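Local coordinates for protein 4-oxalocrotonate decarboxylase NahK (PDB 5D2G) that catalyses the decarboxylation of (3E)-2-oxohex-3-enedioate to 2-oxopent-4-enoate and carbon dioxide, a reaction of aromatic hydrocarbon breakdown, at residues I127-S132 / G255-V260; A137-P142 / E243-G248; V160-S165 / S183-I188; M208-E213 / V260-G265. The protein carries 1 engineered substitution. All coordinates share one frame; numbering follows the deposited sequence.

Interaction 1: I127-S132 / G255-V260; sequences IEAEIS and GITAAV. With MG (magnesium ion), chain B.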
# COMPACT_ATOMS: atom_id res chain seq x y z
N ILE A 127 -3.86 7.93 7.13
CA ILE A 127 -3.51 8.27 5.76
C ILE A 127 -2.00 8.45 5.67
O ILE A 127 -1.34 8.75 6.67
CB ILE A 127 -4.23 9.54 5.28
CG1 ILE A 127 -3.95 10.72 6.21
CG2 ILE A 127 -5.75 9.30 5.22
CD1 ILE A 127 -4.19 12.06 5.55
N GLU A 128 -1.46 8.26 4.48
CA GLU A 128 -0.05 8.49 4.26
C GLU A 128 0.07 9.02 2.83
O GLU A 128 -0.65 8.55 1.93
CB GLU A 128 0.75 7.19 4.45
CG GLU A 128 0.25 6.02 3.65
CD GLU A 128 0.97 4.70 3.96
OE1 GLU A 128 1.93 4.67 4.77
OE2 GLU A 128 0.57 3.68 3.37
N ALA A 129 0.93 10.01 2.62
CA ALA A 129 1.13 10.59 1.29
C ALA A 129 2.10 9.72 0.50
O ALA A 129 3.14 9.31 1.01
CB ALA A 129 1.67 11.96 1.40
N GLU A 130 1.75 9.44 -0.76
CA GLU A 130 2.59 8.60 -1.60
C GLU A 130 2.66 9.13 -3.02
O GLU A 130 1.89 10.02 -3.42
CB GLU A 130 2.08 7.16 -1.62
CG GLU A 130 1.68 6.61 -0.24
CD GLU A 130 1.58 5.10 -0.20
OE1 GLU A 130 1.01 4.60 0.80
OE2 GLU A 130 2.08 4.41 -1.12
N ILE A 131 3.58 8.56 -3.78
CA ILE A 131 3.60 8.78 -5.21
C ILE A 131 3.35 7.42 -5.86
O ILE A 131 3.95 6.41 -5.48
CB ILE A 131 4.93 9.48 -5.66
CG1 ILE A 131 4.82 9.97 -7.10
CG2 ILE A 131 6.13 8.57 -5.47
CD1 ILE A 131 3.91 11.18 -7.23
N SER A 132 2.39 7.37 -6.78
CA SER A 132 2.11 6.14 -7.49
C SER A 132 2.66 6.31 -8.89
O SER A 132 2.86 7.43 -9.36
CB SER A 132 0.61 5.87 -7.57
OG SER A 132 0.04 5.79 -6.27
N GLY A 255 5.07 5.02 1.74
CA GLY A 255 4.81 6.17 2.58
C GLY A 255 5.92 7.20 2.56
O GLY A 255 7.02 6.94 3.06
N ILE A 256 5.63 8.36 1.97
CA ILE A 256 6.57 9.48 1.99
C ILE A 256 6.52 10.16 3.35
O ILE A 256 7.53 10.64 3.86
CB ILE A 256 6.25 10.49 0.87
CG1 ILE A 256 6.56 9.86 -0.49
CG2 ILE A 256 7.05 11.78 1.04
CD1 ILE A 256 6.00 10.65 -1.65
N THR A 257 5.32 10.20 3.93
CA THR A 257 5.12 10.75 5.26
C THR A 257 4.78 9.61 6.20
O THR A 257 4.41 8.53 5.75
CB THR A 257 3.94 11.73 5.30
OG1 THR A 257 2.73 11.01 4.96
CG2 THR A 257 4.15 12.88 4.31
N ALA A 258 4.88 9.87 7.50
CA ALA A 258 4.34 8.95 8.49
C ALA A 258 2.84 8.86 8.27
O ALA A 258 2.24 9.71 7.59
CB ALA A 258 4.62 9.46 9.90
N ALA A 259 2.22 7.82 8.82
CA ALA A 259 0.78 7.64 8.67
C ALA A 259 0.08 8.45 9.75
O ALA A 259 0.52 8.48 10.89
CB ALA A 259 0.43 6.16 8.77
N VAL A 260 -1.00 9.13 9.39
CA VAL A 260 -1.69 10.03 10.31
C VAL A 260 -3.14 9.59 10.47
O VAL A 260 -3.83 9.41 9.47
CB VAL A 260 -1.70 11.46 9.75
CG1 VAL A 260 -2.60 12.36 10.59
CG2 VAL A 260 -0.28 12.02 9.70
MG MG B . 0.91 2.87 1.62
O HOH W 1 3.85 5.96 6.20
O HOH W 2 1.54 1.99 -0.10
O HOH W 3 1.37 1.26 2.54
O HOH W 4 2.91 2.97 2.35
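Thr257 turns its OG1 in between its own backbone N and carbonyl carbon (chi1 62°), which sets the hydroxyl squarely before the Ala129 amide; Glu128 has the same first torsion (53°) but then runs out straight, to a magnesium ion. The Ala129 N-H meets Thr257 OG1 at 3.1 Å and almost straight on (174°), while that hydroxyl donates to Ala258 O. A side chain thus takes over the acceptor role of a neighbouring strand. On either side of it the backbone does the work: Ile256 N donates to Ala129 O at 2.8 Å, and Ile127 and Val260 form an antiparallel hydrogen-bonded pair. A valine in place of Thr257 would probably leave the buried Ala129 N-H without its acceptor and loosen the loop against strand 126-135.

Glu128 OE2 binds the magnesium at 2.0 Å and Glu130 OE1 at 1.9 Å. Their second oxygens are tied down too: a water donates to both Glu128 OE1 and Thr257 O, and Glu130 OE2 accepts from Gly254 N. Gly255 lies so close to Glu128 that a side chain there would collide with OE1. With Glu161 as third carboxylate and three waters, the metal has six ligands; the acidic side chains are held by strand and loop, and the waters are probably the ligands that can exchange.

Interaction 2: A137-P142 / E243-G248; sequences APLHGP and EHIPAG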
# COMPACT_ATOMS: atom_id res chain seq x y z
N ALA A 137 5.62 -0.66 -19.49
CA ALA A 137 6.38 -1.83 -19.93
C ALA A 137 6.42 -2.81 -18.77
O ALA A 137 6.28 -2.41 -17.61
CB ALA A 137 7.80 -1.44 -20.37
N PRO A 138 6.60 -4.10 -19.08
CA PRO A 138 6.59 -5.08 -17.98
C PRO A 138 7.89 -5.01 -17.20
O PRO A 138 8.94 -4.67 -17.77
CB PRO A 138 6.49 -6.41 -18.72
CG PRO A 138 7.14 -6.14 -20.07
CD PRO A 138 6.72 -4.74 -20.40
N LEU A 139 7.82 -5.31 -15.91
CA LEU A 139 9.01 -5.41 -15.07
C LEU A 139 9.04 -6.78 -14.41
O LEU A 139 8.00 -7.27 -13.97
CB LEU A 139 8.98 -4.33 -13.99
CG LEU A 139 9.10 -2.91 -14.52
CD1 LEU A 139 8.62 -1.91 -13.47
CD2 LEU A 139 10.54 -2.62 -14.88
N HIS A 140 10.21 -7.40 -14.36
CA HIS A 140 10.31 -8.68 -13.68
C HIS A 140 11.61 -8.77 -12.92
O HIS A 140 12.57 -8.06 -13.22
CB HIS A 140 10.22 -9.86 -14.67
CG HIS A 140 11.46 -10.05 -15.47
ND1 HIS A 140 11.67 -9.42 -16.68
CD2 HIS A 140 12.56 -10.81 -15.24
CE1 HIS A 140 12.85 -9.78 -17.16
NE2 HIS A 140 13.41 -10.63 -16.31
N GLY A 141 11.61 -9.64 -11.91
CA GLY A 141 12.82 -9.98 -11.19
C GLY A 141 13.17 -11.42 -11.48
O GLY A 141 12.54 -12.06 -12.33
N PRO A 142 14.18 -11.95 -10.77
CA PRO A 142 14.94 -11.21 -9.75
C PRO A 142 15.95 -10.23 -10.33
O PRO A 142 16.29 -10.31 -11.52
CB PRO A 142 15.66 -12.32 -8.98
CG PRO A 142 15.72 -13.47 -9.96
CD PRO A 142 14.47 -13.39 -10.75
N GLU A 243 5.76 -14.29 -10.27
CA GLU A 243 4.88 -13.26 -10.80
C GLU A 243 5.74 -12.09 -11.25
O GLU A 243 6.91 -12.00 -10.89
CB GLU A 243 3.89 -12.79 -9.72
CG GLU A 243 2.92 -13.86 -9.24
CD GLU A 243 1.73 -14.01 -10.16
OE1 GLU A 243 1.49 -13.07 -10.95
OE2 GLU A 243 1.03 -15.04 -10.11
N HIS A 244 5.15 -11.18 -12.01
CA HIS A 244 5.88 -9.99 -12.43
C HIS A 244 4.94 -8.79 -12.45
O HIS A 244 3.77 -8.89 -12.04
CB HIS A 244 6.56 -10.19 -13.80
CG HIS A 244 5.67 -9.97 -14.98
ND1 HIS A 244 4.31 -10.25 -14.95
CD2 HIS A 244 5.93 -9.51 -16.22
CE1 HIS A 244 3.79 -9.95 -16.13
NE2 HIS A 244 4.74 -9.51 -16.92
N ILE A 245 5.44 -7.64 -12.92
CA ILE A 245 4.59 -6.46 -13.03
C ILE A 245 4.26 -6.21 -14.51
O ILE A 245 5.09 -5.69 -15.26
CB ILE A 245 5.25 -5.20 -12.42
CG1 ILE A 245 5.73 -5.47 -10.99
CG2 ILE A 245 4.27 -4.04 -12.39
CD1 ILE A 245 6.61 -4.36 -10.43
N PRO A 246 3.04 -6.59 -14.93
CA PRO A 246 2.66 -6.38 -16.33
C PRO A 246 2.69 -4.89 -16.67
O PRO A 246 2.56 -4.05 -15.76
CB PRO A 246 1.21 -6.89 -16.40
CG PRO A 246 1.00 -7.72 -15.15
CD PRO A 246 1.92 -7.11 -14.11
N ALA A 247 2.85 -4.55 -17.94
CA ALA A 247 2.72 -3.14 -18.34
C ALA A 247 1.33 -2.66 -17.97
O ALA A 247 0.37 -3.42 -18.04
CB ALA A 247 2.95 -2.98 -19.83
N GLY A 248 1.22 -1.39 -17.58
CA GLY A 248 -0.09 -0.83 -17.32
C GLY A 248 -0.51 -0.96 -15.87
O GLY A 248 -1.64 -0.64 -15.51
O HOH W 5 5.36 -3.00 -15.33
O HOH W 6 9.05 -10.19 -11.11
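Leu139 and Ile245 pair across a single antiparallel beta bridge, which joins the loop after strand 126-135 to the loop leading into strand 250-252. Those two strands are antiparallel neighbours in the sheet, and Gly248 also bonds to Thr135 through the backbone, so the bridge carries their partnership on beyond the strand ends. Leu139 N donates to Ile245 O and Ile245 N to Leu139 O, each at 2.8 Å.

From this pair the side chains go to two different surroundings. Leu139 and Ile245 lie alongside each other, CB to CB at 4.1 Å, and both reach into the helical layer: Leu139 packs on Val149 of helix 146-152 and Val231 of helix 227-239, Ile245 on Ala235 and Leu238 of the latter. The two histidines face each other one step along from the bridge, in the exposed part of the contact. Their CB atoms, His140 CB and His244 CB, come within 3.8 Å, and both place CG between the backbone N and the carbonyl carbon (chi1 75° and 83°), yet the rings part. The imidazole of His140 leads away from the 243-248 segment, whereas that of His244 lies back over its own chain, where Pro246 N sits 3.6 Å above one face, toward the rim. Pro138 CB approaches this ring obliquely, 4.0 Å from His244 NE2.

Beyond the prolines, Ala247 CB rests on the Ala137 backbone, 3.6 Å from Ala137 N. At the other end one water links the two segments, accepting from Gly141 N at 2.7 Å and donating to Glu243 O at 2.8 Å.

Interaction 3: V160-S165 / S183-I188; sequences VEVIDS and SSTRFI. With MG (magnesium ion), chain B.
Val162 O faces two successive amides of the opposite strand: Arg186 N bonds to it at 3.1 Å, and Thr185 N makes a weak, bent bond at 3.4 Å. This is the pattern of a classic beta bulge, with Thr185 as the extra residue, interrupting an antiparallel ladder in which Val160 pairs with Ile188 and Val162 with Arg186.

Around the bulge the bonds are less regular: Val162 N donates to Arg186 O from above the carbonyl plane, 47° out of it. The side chains of Thr185 and Arg186 both end up against Val162. Thr185 CG2, tucked between its backbone N and carbonyl carbon, presses on Val162 O at 3.2 Å, while Arg186 CB meets Val162 CB at 3.6 Å. The Arg186 chain then bends back to place NH1 on Thr185 O. At the other end, Ile188 CD1 lies 4.0 Å from Val160 CG1, side by side with it, and also touches Val162 CG2. Beyond the bulge Asp164 N donates to Ser183 O, and the Asp164 carboxylate accepts from His124 N and Ile123 N.

Thr185 N, only weakly used by the ladder, donates to a water at 2.8 Å, which in turn donates to Glu161 OE2 and to Arg186 O. Glu161, on the other face of the sheet from Val162, binds the magnesium through OE1 at 1.9 Å and forms a salt bridge to Lys83 through OE2. Metal, lysine and bulge-bound water together fix the carboxylate's rotation, so the bulge links the strand backbone to the second shell of the metal site.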
# COMPACT_ATOMS: atom_id res chain seq x y z
N VAL A 160 -2.78 9.50 -1.99
CA VAL A 160 -2.80 9.31 -0.56
C VAL A 160 -3.42 7.95 -0.30
O VAL A 160 -4.48 7.66 -0.84
CB VAL A 160 -3.64 10.40 0.12
CG1 VAL A 160 -3.90 10.06 1.58
CG2 VAL A 160 -2.96 11.76 -0.03
N GLU A 161 -2.75 7.11 0.50
CA GLU A 161 -3.38 5.85 0.87
C GLU A 161 -4.11 6.02 2.18
O GLU A 161 -3.63 6.72 3.08
CB GLU A 161 -2.37 4.71 1.03
CG GLU A 161 -3.07 3.35 1.02
CD GLU A 161 -2.14 2.16 1.09
OE1 GLU A 161 -0.93 2.34 1.36
OE2 GLU A 161 -2.63 1.04 0.86
N VAL A 162 -5.27 5.40 2.30
CA VAL A 162 -5.88 5.25 3.60
C VAL A 162 -5.58 3.82 3.98
O VAL A 162 -6.00 2.89 3.27
CB VAL A 162 -7.39 5.43 3.57
CG1 VAL A 162 -7.93 5.33 4.99
CG2 VAL A 162 -7.75 6.79 2.95
N ILE A 163 -4.82 3.63 5.05
CA ILE A 163 -4.52 2.27 5.49
C ILE A 163 -5.33 2.01 6.74
O ILE A 163 -5.67 2.94 7.47
CB ILE A 163 -3.03 2.04 5.76
CG1 ILE A 163 -2.50 3.03 6.80
CG2 ILE A 163 -2.21 2.13 4.48
CD1 ILE A 163 -1.01 2.80 7.14
N ASP A 164 -5.66 0.75 6.97
CA ASP A 164 -6.51 0.42 8.10
C ASP A 164 -6.22 -1.01 8.43
O ASP A 164 -6.78 -1.92 7.84
CB ASP A 164 -7.98 0.61 7.68
CG ASP A 164 -8.94 0.50 8.82
OD1 ASP A 164 -8.54 0.72 9.99
OD2 ASP A 164 -10.12 0.19 8.54
N SER A 165 -5.30 -1.22 9.37
CA SER A 165 -5.02 -2.57 9.81
C SER A 165 -6.29 -3.13 10.40
O SER A 165 -6.96 -2.46 11.19
CB SER A 165 -3.94 -2.59 10.88
OG SER A 165 -3.69 -3.93 11.25
N SER A 183 -2.57 -3.86 5.05
CA SER A 183 -3.47 -2.88 5.67
C SER A 183 -4.17 -1.98 4.65
O SER A 183 -4.56 -0.86 4.96
CB SER A 183 -2.71 -2.05 6.70
OG SER A 183 -2.06 -2.91 7.64
N SER A 184 -4.31 -2.47 3.42
CA SER A 184 -4.85 -1.60 2.39
C SER A 184 -6.34 -1.43 2.61
O SER A 184 -7.01 -2.37 3.06
CB SER A 184 -4.60 -2.18 1.00
OG SER A 184 -3.25 -2.54 0.89
N THR A 185 -6.86 -0.26 2.29
CA THR A 185 -8.31 -0.10 2.36
C THR A 185 -8.89 0.97 1.43
O THR A 185 -9.94 0.74 0.83
CB THR A 185 -8.79 0.06 3.81
OG1 THR A 185 -10.13 -0.43 3.92
CG2 THR A 185 -8.69 1.53 4.29
N ARG A 186 -8.23 2.11 1.29
CA ARG A 186 -8.63 3.11 0.30
C ARG A 186 -7.39 3.74 -0.27
O ARG A 186 -6.33 3.72 0.36
CB ARG A 186 -9.52 4.21 0.91
CG ARG A 186 -10.82 3.74 1.54
CD ARG A 186 -11.86 3.31 0.51
NE ARG A 186 -13.12 2.99 1.19
CZ ARG A 186 -13.41 1.79 1.67
NH1 ARG A 186 -12.56 0.78 1.53
NH2 ARG A 186 -14.57 1.58 2.31
N PHE A 187 -7.52 4.30 -1.47
CA PHE A 187 -6.48 5.16 -2.00
C PHE A 187 -7.13 6.28 -2.77
O PHE A 187 -8.16 6.10 -3.43
CB PHE A 187 -5.45 4.37 -2.83
CG PHE A 187 -6.00 3.82 -4.12
CD1 PHE A 187 -6.64 2.58 -4.15
CD2 PHE A 187 -5.86 4.53 -5.31
CE1 PHE A 187 -7.15 2.07 -5.34
CE2 PHE A 187 -6.36 4.02 -6.51
CZ PHE A 187 -7.00 2.78 -6.52
N ILE A 188 -6.53 7.46 -2.66
CA ILE A 188 -7.04 8.66 -3.30
C ILE A 188 -5.98 9.21 -4.25
O ILE A 188 -4.99 9.79 -3.82
CB ILE A 188 -7.32 9.75 -2.25
CG1 ILE A 188 -8.10 9.16 -1.06
CG2 ILE A 188 -8.06 10.92 -2.87
CD1 ILE A 188 -7.69 9.73 0.30
MG MG B . 0.91 2.87 1.62
O HOH W 7 -5.26 1.01 0.40
O HOH W 8 -10.54 -1.30 6.45
O HOH W 9 -2.75 -5.01 9.08
O HOH W 2 1.54 1.99 -0.10
O HOH W 3 1.37 1.26 2.54
O HOH W 4 2.91 2.97 2.35

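Interaction 4: M208-E213 / V260-G265; sequences MEKNGE and VPVAPG
Met208 and Lys210 reach across to Val260 and Pro261 in a side-chain contact between two sheets: strand 205-210 belongs to the five-stranded one, and strand 260-261 is a short partner of strand 126-135 in the other. The backbones stay apart, and the long side chains fill the distance.

In the buried part, Met208 SD lies 3.6 Å from Val260 CG2, the two side chains sliding past each other in opposite directions. Met208 runs extended as far as the sulfur and then turns, so that SD, rather than the methyl end, faces the valine. Lys210 stretches out alongside and crosses Val260, its CE 3.9 Å from Val260 CG1, and its CD passes Val262 CG1 at 4.2 Å. A bend at chi3 (77°) then lifts the ammonium to Pro261 O, where NZ donates at 2.8 Å, tilted 31° from the carbonyl plane; Asp266 adds a weak, long ion pair. A methionine in place of Lys210 would probably leave Pro261 O without this donor and Asp266 without its distant positive charge.

At the exposed end Asn211 OD1 accepts a hydrogen bond from a water at 2.5 Å, which makes a second, weak bond to Gly265 O. OD1 also accepts from Asn267 N, and ND2 bonds to Asp266 OD1, which ties the turn to the start of strand 267-272. Asn211 and Gly212 both have positive phi, and Lys210 and Glu213 exchange two backbone hydrogen bonds around them: the arrangement is a beta hairpin with a two-residue loop, a type I' Asn-Gly turn, joining strands 205-210 and 213-219.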
# COMPACT_ATOMS: atom_id res chain seq x y z
N MET A 208 1.57 17.31 4.21
CA MET A 208 0.24 16.80 4.53
C MET A 208 -0.43 17.69 5.56
O MET A 208 0.12 17.93 6.64
CB MET A 208 0.30 15.36 5.05
CG MET A 208 -1.02 14.87 5.64
SD MET A 208 -0.80 13.24 6.37
CE MET A 208 -0.59 12.27 4.87
N GLU A 209 -1.63 18.18 5.22
CA GLU A 209 -2.43 18.99 6.12
C GLU A 209 -3.68 18.21 6.46
O GLU A 209 -4.24 17.50 5.62
CB GLU A 209 -2.80 20.34 5.49
CG GLU A 209 -1.60 21.26 5.28
CD GLU A 209 -1.85 22.37 4.27
OE1 GLU A 209 -3.03 22.72 4.04
OE2 GLU A 209 -0.87 22.89 3.69
N LYS A 210 -4.10 18.33 7.72
CA LYS A 210 -5.35 17.76 8.15
C LYS A 210 -6.05 18.87 8.88
O LYS A 210 -5.49 19.45 9.83
CB LYS A 210 -5.12 16.57 9.08
CG LYS A 210 -6.39 16.08 9.76
CD LYS A 210 -6.17 14.74 10.42
CE LYS A 210 -5.42 14.88 11.73
NZ LYS A 210 -5.71 13.70 12.62
N ASN A 211 -7.26 19.20 8.43
CA ASN A 211 -8.04 20.26 9.05
C ASN A 211 -7.30 21.58 9.10
O ASN A 211 -7.45 22.34 10.06
CB ASN A 211 -8.48 19.85 10.46
CG ASN A 211 -9.39 18.64 10.44
OD1 ASN A 211 -10.20 18.49 9.53
ND2 ASN A 211 -9.27 17.78 11.45
N GLY A 212 -6.49 21.84 8.07
CA GLY A 212 -5.75 23.08 8.00
C GLY A 212 -4.38 23.03 8.65
O GLY A 212 -3.56 23.92 8.43
N GLU A 213 -4.13 21.98 9.44
CA GLU A 213 -2.87 21.86 10.17
C GLU A 213 -1.83 21.06 9.41
O GLU A 213 -2.07 19.91 9.04
CB GLU A 213 -3.09 21.18 11.53
CG GLU A 213 -1.83 21.08 12.40
CD GLU A 213 -1.99 20.16 13.62
OE1 GLU A 213 -3.04 19.48 13.75
OE2 GLU A 213 -1.06 20.12 14.45
N VAL A 260 -1.00 9.13 9.39
CA VAL A 260 -1.69 10.03 10.31
C VAL A 260 -3.14 9.59 10.47
O VAL A 260 -3.83 9.41 9.47
CB VAL A 260 -1.70 11.46 9.75
CG1 VAL A 260 -2.60 12.36 10.59
CG2 VAL A 260 -0.28 12.02 9.70
N PRO A 261 -3.60 9.42 11.72
CA PRO A 261 -4.99 9.02 11.94
C PRO A 261 -5.97 10.04 11.37
O PRO A 261 -5.69 11.25 11.35
CB PRO A 261 -5.13 9.01 13.48
CG PRO A 261 -3.75 8.93 14.02
CD PRO A 261 -2.86 9.61 12.99
N VAL A 262 -7.11 9.55 10.89
CA VAL A 262 -8.18 10.43 10.42
C VAL A 262 -9.47 9.95 11.04
O VAL A 262 -9.61 8.77 11.37
CB VAL A 262 -8.28 10.45 8.89
CG1 VAL A 262 -7.10 11.20 8.28
CG2 VAL A 262 -8.35 9.03 8.34
N ALA A 263 -10.41 10.86 11.20
CA ALA A 263 -11.64 10.57 11.93
C ALA A 263 -12.76 11.28 11.20
O ALA A 263 -12.50 12.17 10.38
CB ALA A 263 -11.53 11.09 13.37
N PRO A 264 -14.02 10.88 11.46
CA PRO A 264 -15.12 11.60 10.82
C PRO A 264 -15.01 13.10 11.08
O PRO A 264 -14.72 13.52 12.21
CB PRO A 264 -16.35 11.05 11.54
CG PRO A 264 -15.98 9.67 11.91
CD PRO A 264 -14.49 9.71 12.22
N GLY A 265 -15.23 13.89 10.03
CA GLY A 265 -15.15 15.34 10.15
C GLY A 265 -13.82 15.87 9.66
O GLY A 265 -13.69 17.06 9.38
O HOH W 10 -12.14 19.97 8.99

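Overall arrangement
Interactions 1 and 3 are the buried pair, on neighbouring strands 126-135 and 153-163, and together they build the magnesium site: Glu128 and Glu130 come from one, Glu161 from the other, and the three metal waters belong to both. Interaction 4 shares Val260 with interaction 1, and the methyl of Met208 packs on Ile127 and Thr257, so the second sheet abuts the metal-bearing strand; toward its turn this contact becomes polar and exposed. Interaction 2 lies apart, its centre about 24 Å from that of interaction 1, near the surface. Its chemistry is a lone backbone bridge with apolar packing on helices, whereas the inner contacts add metal-bound carboxylates to backbone pairing, a ladder in interaction 3 and a strand-to-loop join in interaction 1.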